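Local coordinates for putative uncharacterized protein (Mycobacterium tuberculosis, PDB 2Z99) that probably acts in chromosome condensation and partitioning during cell division, as a winged-helix subunit of the segregation and condensation complex, at residues Thr142-Asp147 / Thr154-Glu159. Numbering follows the deposited sequence.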
ATOM      1  N   THR A 142      -3.084 -16.238 -35.478  1.00 46.48           N
ATOM      2  CA  THR A 142      -2.027 -15.565 -36.218  1.00 48.46           C
ATOM      3  C   THR A 142      -2.219 -15.708 -37.713  1.00 49.08           C
ATOM      4  O   THR A 142      -2.988 -16.550 -38.169  1.00 50.10           O
ATOM      5  CB  THR A 142      -0.647 -16.128 -35.859  1.00 49.37           C
ATOM      6  OG1 THR A 142       0.366 -15.282 -36.417  1.00 51.05           O
ATOM      7  CG2 THR A 142      -0.487 -17.542 -36.407  1.00 45.91           C
ATOM      8  N   GLU A 143      -1.517 -14.875 -38.472  1.00 52.08           N
ATOM      9  CA  GLU A 143      -1.602 -14.925 -39.924  1.00 56.27           C
ATOM     10  C   GLU A 143      -0.871 -16.168 -40.426  1.00 57.97           C
ATOM     11  O   GLU A 143       0.282 -16.408 -40.061  1.00 58.49           O
ATOM     12  CB  GLU A 143      -0.985 -13.664 -40.550  1.00 57.02           C
ATOM     13  CG  GLU A 143      -1.652 -12.357 -40.129  1.00 60.41           C
ATOM     14  CD  GLU A 143      -1.000 -11.723 -38.909  1.00 64.18           C
ATOM     15  OE1 GLU A 143      -0.490 -12.472 -38.040  1.00 64.87           O
ATOM     16  OE2 GLU A 143      -1.007 -10.472 -38.812  1.00 64.30           O
ATOM     17  N   VAL A 144      -1.550 -16.959 -41.253  1.00 59.69           N
ATOM     18  CA  VAL A 144      -0.970 -18.175 -41.802  1.00 60.64           C
ATOM     19  C   VAL A 144      -0.513 -17.993 -43.241  1.00 61.89           C
ATOM     20  O   VAL A 144       0.606 -18.358 -43.592  1.00 63.92           O
ATOM     21  CB  VAL A 144      -1.972 -19.333 -41.744  1.00 60.75           C
ATOM     22  CG1 VAL A 144      -1.410 -20.540 -42.465  1.00 61.86           C
ATOM     23  CG2 VAL A 144      -2.266 -19.676 -40.300  1.00 60.30           C
ATOM     24  N   GLY A 145      -1.377 -17.431 -44.076  1.00 62.14           N
ATOM     25  CA  GLY A 145      -1.009 -17.223 -45.461  1.00 62.12           C
ATOM     26  C   GLY A 145      -1.918 -16.223 -46.138  1.00 62.36           C
ATOM     27  O   GLY A 145      -2.130 -15.122 -45.632  1.00 61.95           O
ATOM     28  N   THR A 146      -2.448 -16.603 -47.293  1.00 60.91           N
ATOM     29  CA  THR A 146      -3.350 -15.737 -48.036  1.00 59.83           C
ATOM     30  C   THR A 146      -4.277 -16.622 -48.838  1.00 59.75           C
ATOM     31  O   THR A 146      -4.005 -17.806 -49.015  1.00 60.99           O
ATOM     32  CB  THR A 146      -2.598 -14.839 -49.028  1.00 58.71           C
ATOM     33  OG1 THR A 146      -2.066 -15.646 -50.085  1.00 57.54           O
ATOM     34  CG2 THR A 146      -1.466 -14.105 -48.338  1.00 56.70           C
ATOM     35  N   ASP A 147      -5.381 -16.058 -49.308  1.00 59.39           N
ATOM     36  CA  ASP A 147      -6.310 -16.825 -50.117  1.00 58.07           C
ATOM     37  C   ASP A 147      -5.848 -16.609 -51.546  1.00 57.44           C
ATOM     38  O   ASP A 147      -5.770 -15.477 -52.003  1.00 57.20           O
ATOM     39  CB  ASP A 147      -7.741 -16.313 -49.930  1.00 57.66           C
ATOM     40  CG  ASP A 147      -8.747 -17.064 -50.790  1.00 56.36           C
ATOM     41  OD1 ASP A 147      -8.789 -16.821 -52.010  1.00 58.82           O
ATOM     42  OD2 ASP A 147      -9.493 -17.904 -50.253  1.00 55.37           O
ATOM     43  N   THR A 154      -5.041 -15.200 -44.475  1.00 55.60           N
ATOM     44  CA  THR A 154      -5.836 -16.224 -43.821  1.00 53.68           C
ATOM     45  C   THR A 154      -5.332 -16.310 -42.379  1.00 51.60           C
ATOM     46  O   THR A 154      -4.215 -15.871 -42.086  1.00 49.67           O
ATOM     47  CB  THR A 154      -5.669 -17.576 -44.567  1.00 55.39           C
ATOM     48  OG1 THR A 154      -6.303 -18.630 -43.830  1.00 58.96           O
ATOM     49  CG2 THR A 154      -4.201 -17.895 -44.758  1.00 56.98           C
ATOM     50  N   PHE A 155      -6.153 -16.860 -41.483  1.00 48.51           N
ATOM     51  CA  PHE A 155      -5.790 -16.964 -40.072  1.00 46.75           C
ATOM     52  C   PHE A 155      -5.973 -18.351 -39.499  1.00 47.74           C
ATOM     53  O   PHE A 155      -6.701 -19.178 -40.047  1.00 46.92           O
ATOM     54  CB  PHE A 155      -6.623 -15.993 -39.213  1.00 43.71           C
ATOM     55  CG  PHE A 155      -6.318 -14.546 -39.456  1.00 42.27           C
ATOM     56  CD1 PHE A 155      -6.869 -13.878 -40.543  1.00 41.23           C
ATOM     57  CD2 PHE A 155      -5.432 -13.865 -38.629  1.00 42.56           C
ATOM     58  CE1 PHE A 155      -6.543 -12.562 -40.804  1.00 41.18           C
ATOM     59  CE2 PHE A 155      -5.096 -12.543 -38.881  1.00 41.48           C
ATOM     60  CZ  PHE A 155      -5.649 -11.890 -39.968  1.00 42.44           C
ATOM     61  N   ALA A 156      -5.311 -18.591 -38.373  1.00 47.86           N
ATOM     62  CA  ALA A 156      -5.423 -19.866 -37.695  1.00 48.67           C
ATOM     63  C   ALA A 156      -5.125 -19.680 -36.224  1.00 50.40           C
ATOM     64  O   ALA A 156      -4.505 -18.696 -35.817  1.00 49.25           O
ATOM     65  CB  ALA A 156      -4.461 -20.874 -38.300  1.00 48.11           C
ATOM     66  N   THR A 157      -5.592 -20.625 -35.424  1.00 53.82           N
ATOM     67  CA  THR A 157      -5.352 -20.592 -34.002  1.00 56.85           C
ATOM     68  C   THR A 157      -3.920 -21.064 -33.818  1.00 59.12           C
ATOM     69  O   THR A 157      -3.458 -21.956 -34.528  1.00 59.33           O
ATOM     70  CB  THR A 157      -6.296 -21.537 -33.263  1.00 57.01           C
ATOM     71  OG1 THR A 157      -6.153 -22.865 -33.784  1.00 59.06           O
ATOM     72  CG2 THR A 157      -7.733 -21.086 -33.436  1.00 58.25           C
ATOM     73  N   THR A 158      -3.217 -20.451 -32.876  1.00 62.07           N
ATOM     74  CA  THR A 158      -1.834 -20.798 -32.609  1.00 64.63           C
ATOM     75  C   THR A 158      -1.744 -22.087 -31.811  1.00 67.18           C
ATOM     76  O   THR A 158      -2.725 -22.811 -31.668  1.00 68.64           O
ATOM     77  CB  THR A 158      -1.157 -19.690 -31.812  1.00 64.61           C
ATOM     78  OG1 THR A 158      -1.769 -19.593 -30.518  1.00 61.91           O
ATOM     79  CG2 THR A 158      -1.301 -18.357 -32.540  1.00 65.45           C
ATOM     80  N   GLU A 159      -0.550 -22.370 -31.300  1.00 70.86           N
ATOM     81  CA  GLU A 159      -0.308 -23.556 -30.489  1.00 73.13           C
ATOM     82  C   GLU A 159      -0.718 -23.194 -29.062  1.00 73.98           C
ATOM     83  O   GLU A 159      -1.281 -24.011 -28.331  1.00 74.10           O
ATOM     84  CB  GLU A 159       1.177 -23.920 -30.519  1.00 75.82           C
ATOM     85  CG  GLU A 159       1.766 -24.091 -31.915  1.00 79.07           C
ATOM     86  CD  GLU A 159       1.162 -25.259 -32.674  1.00 81.57           C
ATOM     87  OE1 GLU A 159       1.227 -26.402 -32.162  1.00 83.44           O
ATOM     88  OE2 GLU A 159       0.629 -25.036 -33.784  1.00 81.48           O
TER
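T142 and A156 face each other as an antiparallel hydrogen-bonded pair: T142 N reaches A156 O at 2.9 Å and A156 N returns to T142 O at 3.1 Å, both donors lying almost in line with the acceptor C=O. Further along, V144 N gives T154 O a nearly straight bond of 3.0 Å, with the donor above the carbonyl plane. T154 N also bonds G145 O, though this end of the pairing is loose. E143 and F155 form the non-hydrogen-bonded pair next to T142 and A156; the CA-H of F155 points to T142 O and that of E143 to T154 O. The side chains of E143 and F155 lie side by side, pointing the same way; CG of E143 lies 3.7 Å from CE2 of the ring, and the carboxylate is turned only 21° from the ring plane. F155 also packs on M132 and L136 of helix 129-137. V144 CG2, anti to the carbonyl carbon and beside the backbone N, comes to 3.2 Å from A156 CB, closer than usual van der Waals contact, so the exact fit is doubtful. Beyond the T142/A156 pair, methyl CG2 of T158 meets CG2 of T142 at 4.0 Å, while T158 OG1 bonds G139 O and caps F161 N. Strands 141-146 and 153-157 thus form the beta hairpin, or wing, of a winged-helix domain.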